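Local atomic coordinates of multicopper oxidase (Arthrobacter sp. FB24, PDB entry 3GDC), a protein that probably oxidises phenolic or related substrates at one copper site and passes the electrons to a copper cluster that reduces oxygen to water, as laccases do. Residues P13-T25 with N60-E72. Residues are numbered along the deposited sequence; the frame is centred on the assembly and turned at random.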
loop_
_atom_site.group_PDB
_atom_site.type_symbol
_atom_site.label_atom_id
_atom_site.label_comp_id
_atom_site.label_asym_id
_atom_site.label_seq_id
_atom_site.Cartn_x
_atom_site.Cartn_y
_atom_site.Cartn_z
ATOM N N PRO A 13 8.095 -15.612 -21.699
ATOM C CA PRO A 13 7.138 -15.299 -20.629
ATOM C C PRO A 13 5.863 -16.149 -20.658
ATOM O O PRO A 13 5.302 -16.453 -19.595
ATOM C CB PRO A 13 6.809 -13.822 -20.876
ATOM C CG PRO A 13 8.054 -13.290 -21.593
ATOM C CD PRO A 13 8.411 -14.422 -22.515
ATOM N N THR A 14 5.407 -16.518 -21.857
ATOM C CA THR A 14 4.215 -17.365 -21.990
ATOM C C THR A 14 4.448 -18.738 -21.369
ATOM O O THR A 14 3.587 -19.251 -20.653
ATOM C CB THR A 14 3.757 -17.499 -23.468
ATOM O OG1 THR A 14 3.313 -16.220 -23.925
ATOM C CG2 THR A 14 2.592 -18.473 -23.607
ATOM N N ALA A 15 5.612 -19.321 -21.647
ATOM C CA ALA A 15 5.985 -20.604 -21.062
ATOM C C ALA A 15 6.092 -20.480 -19.536
ATOM O O ALA A 15 5.557 -21.318 -18.788
ATOM C CB ALA A 15 7.293 -21.084 -21.654
ATOM N N ILE A 16 6.753 -19.417 -19.087
ATOM C CA ILE A 16 6.933 -19.138 -17.652
ATOM C C ILE A 16 5.588 -19.050 -16.927
ATOM O O ILE A 16 5.434 -19.538 -15.800
ATOM C CB ILE A 16 7.769 -17.849 -17.450
ATOM C CG1 ILE A 16 9.213 -18.118 -17.894
ATOM C CG2 ILE A 16 7.707 -17.360 -15.984
ATOM C CD1 ILE A 16 10.161 -16.938 -17.748
ATOM N N LEU A 17 4.612 -18.440 -17.599
ATOM C CA LEU A 17 3.286 -18.227 -17.055
ATOM C C LEU A 17 2.664 -19.503 -16.468
ATOM O O LEU A 17 1.978 -19.449 -15.444
ATOM C CB LEU A 17 2.384 -17.647 -18.147
ATOM C CG LEU A 17 0.977 -17.167 -17.849
ATOM C CD1 LEU A 17 1.025 -15.907 -16.974
ATOM C CD2 LEU A 17 0.317 -16.878 -19.190
ATOM N N ARG A 18 2.929 -20.647 -17.090
ATOM C CA ARG A 18 2.297 -21.894 -16.668
ATOM C C ARG A 18 3.271 -23.020 -16.300
ATOM O O ARG A 18 2.855 -24.158 -16.080
ATOM C CB ARG A 18 1.304 -22.358 -17.730
ATOM C CG ARG A 18 0.105 -21.435 -17.890
ATOM C CD ARG A 18 -0.863 -22.001 -18.915
ATOM N NE ARG A 18 -2.055 -21.168 -19.077
ATOM C CZ ARG A 18 -2.200 -20.219 -19.996
ATOM N NH1 ARG A 18 -1.226 -19.960 -20.857
ATOM N NH2 ARG A 18 -3.335 -19.531 -20.052
ATOM N N ASP A 19 4.554 -22.685 -16.186
ATOM C CA ASP A 19 5.593 -23.673 -15.867
ATOM C C ASP A 19 5.816 -23.780 -14.346
ATOM O O ASP A 19 6.641 -23.070 -13.780
ATOM C CB ASP A 19 6.896 -23.302 -16.599
ATOM C CG ASP A 19 8.005 -24.339 -16.422
ATOM O OD1 ASP A 19 7.797 -25.356 -15.727
ATOM O OD2 ASP A 19 9.094 -24.128 -17.000
ATOM N N PHE A 20 5.086 -24.686 -13.702
ATOM C CA PHE A 20 5.284 -24.985 -12.288
ATOM C C PHE A 20 6.237 -26.173 -12.171
ATOM O O PHE A 20 5.919 -27.296 -12.594
ATOM C CB PHE A 20 3.945 -25.252 -11.596
ATOM C CG PHE A 20 3.046 -24.044 -11.563
ATOM C CD1 PHE A 20 3.128 -23.136 -10.515
ATOM C CD2 PHE A 20 2.157 -23.795 -12.607
ATOM C CE1 PHE A 20 2.312 -22.004 -10.489
ATOM C CE2 PHE A 20 1.344 -22.664 -12.599
ATOM C CZ PHE A 20 1.420 -21.769 -11.537
ATOM N N ASP A 21 7.423 -25.893 -11.652
ATOM C CA ASP A 21 8.472 -26.889 -11.562
ATOM C C ASP A 21 8.291 -27.727 -10.290
ATOM O O ASP A 21 8.581 -27.288 -9.172
ATOM C CB ASP A 21 9.855 -26.225 -11.628
ATOM C CG ASP A 21 10.981 -27.232 -11.877
ATOM O OD1 ASP A 21 10.851 -28.405 -11.468
ATOM O OD2 ASP A 21 12.001 -26.842 -12.489
ATOM N N ARG A 22 7.786 -28.940 -10.484
ATOM C CA ARG A 22 7.492 -29.844 -9.369
ATOM C C ARG A 22 8.714 -30.640 -8.895
ATOM O O ARG A 22 8.629 -31.396 -7.927
ATOM C CB ARG A 22 6.319 -30.753 -9.728
ATOM C CG ARG A 22 5.009 -29.968 -9.878
ATOM C CD ARG A 22 3.871 -30.808 -10.419
ATOM N NE ARG A 22 2.644 -30.010 -10.520
ATOM C CZ ARG A 22 2.408 -29.076 -11.444
ATOM N NH1 ARG A 22 3.308 -28.791 -12.392
ATOM N NH2 ARG A 22 1.253 -28.418 -11.420
ATOM N N GLY A 23 9.846 -30.442 -9.560
ATOM C CA GLY A 23 11.109 -31.051 -9.141
ATOM C C GLY A 23 11.155 -32.544 -9.403
ATOM O O GLY A 23 10.355 -33.080 -10.178
ATOM N N ARG A 24 12.105 -33.213 -8.761
ATOM C CA ARG A 24 12.139 -34.667 -8.773
ATOM C C ARG A 24 11.787 -35.176 -7.385
ATOM O O ARG A 24 12.243 -34.634 -6.375
ATOM C CB ARG A 24 13.491 -35.207 -9.252
ATOM C CG ARG A 24 14.687 -34.697 -8.494
ATOM C CD ARG A 24 15.960 -35.346 -9.015
ATOM N NE ARG A 24 17.122 -34.867 -8.276
ATOM C CZ ARG A 24 17.844 -33.807 -8.619
ATOM N NH1 ARG A 24 17.535 -33.107 -9.705
ATOM N NH2 ARG A 24 18.877 -33.447 -7.869
ATOM N N THR A 25 10.937 -36.194 -7.340
ATOM C CA THR A 25 10.387 -36.657 -6.078
ATOM C C THR A 25 10.793 -38.088 -5.760
ATOM O O THR A 25 11.077 -38.886 -6.653
ATOM C CB THR A 25 8.849 -36.585 -6.062
ATOM O OG1 THR A 25 8.330 -37.267 -7.208
ATOM C CG2 THR A 25 8.373 -35.130 -6.082
ATOM N N ASN A 60 19.144 -20.567 -13.553
ATOM C CA ASN A 60 18.834 -21.473 -14.672
ATOM C C ASN A 60 18.576 -20.755 -16.002
ATOM O O ASN A 60 17.811 -21.245 -16.849
ATOM C CB ASN A 60 17.657 -22.406 -14.324
ATOM C CG ASN A 60 18.042 -23.501 -13.338
ATOM O OD1 ASN A 60 19.191 -23.591 -12.903
ATOM N ND2 ASN A 60 17.074 -24.334 -12.977
ATOM N N GLY A 61 19.214 -19.599 -16.175
ATOM C CA GLY A 61 19.211 -18.890 -17.463
ATOM C C GLY A 61 17.881 -18.293 -17.873
ATOM O O GLY A 61 17.630 -18.090 -19.066
ATOM N N ARG A 62 17.023 -18.020 -16.894
ATOM C CA ARG A 62 15.741 -17.362 -17.155
ATOM C C ARG A 62 15.450 -16.342 -16.061
ATOM O O ARG A 62 15.857 -16.519 -14.901
ATOM C CB ARG A 62 14.602 -18.391 -17.224
ATOM C CG ARG A 62 14.515 -19.290 -15.999
ATOM C CD ARG A 62 13.104 -19.223 -15.400
ATOM N NE ARG A 62 12.287 -20.276 -15.909
ATOM C CZ ARG A 62 11.033 -20.539 -15.563
ATOM N NH1 ARG A 62 10.352 -19.804 -14.677
ATOM N NH2 ARG A 62 10.457 -21.557 -16.153
ATOM N N ILE A 63 14.757 -15.271 -16.450
ATOM C CA ILE A 63 14.268 -14.253 -15.529
ATOM C C ILE A 63 12.775 -14.085 -15.796
ATOM O O ILE A 63 12.407 -13.758 -16.920
ATOM C CB ILE A 63 14.967 -12.877 -15.769
ATOM C CG1 ILE A 63 16.481 -12.985 -15.585
ATOM C CG2 ILE A 63 14.398 -11.846 -14.823
ATOM C CD1 ILE A 63 17.236 -11.710 -15.946
ATOM N N PRO A 64 11.903 -14.340 -14.790
ATOM C CA PRO A 64 12.210 -14.831 -13.441
ATOM C C PRO A 64 12.792 -16.244 -13.495
ATOM O O PRO A 64 12.643 -16.935 -14.517
ATOM C CB PRO A 64 10.830 -14.876 -12.754
ATOM C CG PRO A 64 9.846 -15.029 -13.917
ATOM C CD PRO A 64 10.452 -14.154 -14.979
ATOM N N GLY A 65 13.403 -16.663 -12.387
ATOM C CA GLY A 65 13.915 -18.020 -12.215
ATOM C C GLY A 65 12.793 -19.049 -12.169
ATOM O O GLY A 65 11.618 -18.710 -12.319
ATOM N N PRO A 66 13.151 -20.334 -12.021
ATOM C CA PRO A 66 12.150 -21.398 -11.944
ATOM C C PRO A 66 11.051 -21.093 -10.928
ATOM O O PRO A 66 11.333 -20.587 -9.831
ATOM C CB PRO A 66 12.965 -22.611 -11.482
ATOM C CG PRO A 66 14.340 -22.342 -11.990
ATOM C CD PRO A 66 14.532 -20.853 -11.961
ATOM N N THR A 67 9.809 -21.392 -11.286
ATOM C CA THR A 67 8.735 -21.319 -10.315
ATOM C C THR A 67 8.674 -22.677 -9.616
ATOM O O THR A 67 8.251 -23.666 -10.214
ATOM C CB THR A 67 7.389 -20.992 -10.980
ATOM O OG1 THR A 67 7.518 -19.746 -11.690
ATOM C CG2 THR A 67 6.304 -20.865 -9.926
ATOM N N LEU A 68 9.136 -22.722 -8.372
ATOM C CA LEU A 68 9.156 -23.979 -7.619
ATOM C C LEU A 68 7.776 -24.258 -7.045
ATOM O O LEU A 68 7.120 -23.355 -6.512
ATOM C CB LEU A 68 10.225 -23.935 -6.512
ATOM C CG LEU A 68 11.633 -23.466 -6.901
ATOM C CD1 LEU A 68 12.527 -23.507 -5.676
ATOM C CD2 LEU A 68 12.268 -24.257 -8.047
ATOM N N TRP A 69 7.324 -25.505 -7.171
ATOM C CA TRP A 69 6.008 -25.908 -6.680
ATOM C C TRP A 69 6.166 -27.092 -5.724
ATOM O O TRP A 69 6.857 -28.056 -6.039
ATOM C CB TRP A 69 5.108 -26.302 -7.858
ATOM C CG TRP A 69 3.689 -26.618 -7.466
ATOM C CD1 TRP A 69 2.619 -25.764 -7.504
ATOM C CD2 TRP A 69 3.193 -27.859 -6.946
ATOM N NE1 TRP A 69 1.481 -26.406 -7.058
ATOM C CE2 TRP A 69 1.810 -27.691 -6.704
ATOM C CE3 TRP A 69 3.783 -29.106 -6.675
ATOM C CZ2 TRP A 69 1.004 -28.722 -6.197
ATOM C CZ3 TRP A 69 2.982 -30.127 -6.166
ATOM C CH2 TRP A 69 1.609 -29.928 -5.933
ATOM N N ALA A 70 5.543 -27.002 -4.558
ATOM C CA ALA A 70 5.548 -28.112 -3.599
ATOM C C ALA A 70 4.196 -28.230 -2.923
ATOM O O ALA A 70 3.367 -27.324 -3.010
ATOM C CB ALA A 70 6.639 -27.910 -2.576
ATOM N N ARG A 71 3.959 -29.361 -2.260
ATOM C CA ARG A 71 2.788 -29.502 -1.419
ATOM C C ARG A 71 3.167 -29.309 0.048
ATOM O O ARG A 71 4.236 -29.742 0.485
ATOM C CB ARG A 71 2.164 -30.873 -1.635
ATOM C CG ARG A 71 0.742 -30.989 -1.164
ATOM C CD ARG A 71 0.576 -32.351 -0.552
ATOM N NE ARG A 71 -0.701 -32.969 -0.878
ATOM C CZ ARG A 71 -0.987 -34.241 -0.618
ATOM N NH1 ARG A 71 -0.084 -35.016 -0.030
ATOM N NH2 ARG A 71 -2.171 -34.738 -0.951
ATOM N N GLU A 72 2.278 -28.661 0.796
ATOM C CA GLU A 72 2.481 -28.370 2.209
ATOM C C GLU A 72 3.024 -29.600 2.942
ATOM O O GLU A 72 2.464 -30.689 2.843
ATOM C CB GLU A 72 1.167 -27.918 2.844
ATOM C CG GLU A 72 1.284 -27.485 4.288
ATOM C CD GLU A 72 -0.065 -27.184 4.935
ATOM O OE1 GLU A 72 -1.134 -27.383 4.304
ATOM O OE2 GLU A 72 -0.052 -26.748 6.100
HETATM O O HOH W 1 7.344 -20.538 -14.199
HETATM O O HOH W 2 9.428 -22.931 -13.655
#
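The guanidinium of Arg62 is packed between Ile16 of helix 13-18 and Pro66, with Ile16 CG1 over the centre of one face and the CA of Pro66 toward the rim of the other. At its edge Arg62 NH2 forms a salt bridge to Asp19 OD2 at 3.0 Å, the carboxylate turned 66° from the guanidinium plane. Arg62 NH1 also donates to Gly65 O from above the carbonyl plane. Beside it, Ile16 CG2 rests 3.8 Å from Pro64 CG. One water gathers Ile16 O, Asp19 O, Arg62 NH1 and Thr67 OG1; a second joins Asp19 O to Thr67 N. Farther on, the two strands run parallel: Asp21 N donates to Thr67 O at 2.8 Å, and Trp69 N to Asp21 O, which also accepts from Trp37. With CG opposite its backbone N (chi1 -175°), Trp69 presents one indole face to Arg22, whose CZ sits 4.8 Å from the centroid of the five-membered ring in a cation-pi contact, while Phe20 CD1 approaches Trp69 CD1 obliquely. A leucine in place of Arg62 would probably cost Asp19 this salt bridge, and Gly65 O and the first water a donor. Charge pairing and bound water thus join helix 13-18 and the turn after it to the loop before strand 67-71, and backbone bonds pair strand 20-27 with strand 67-71 in one sheet.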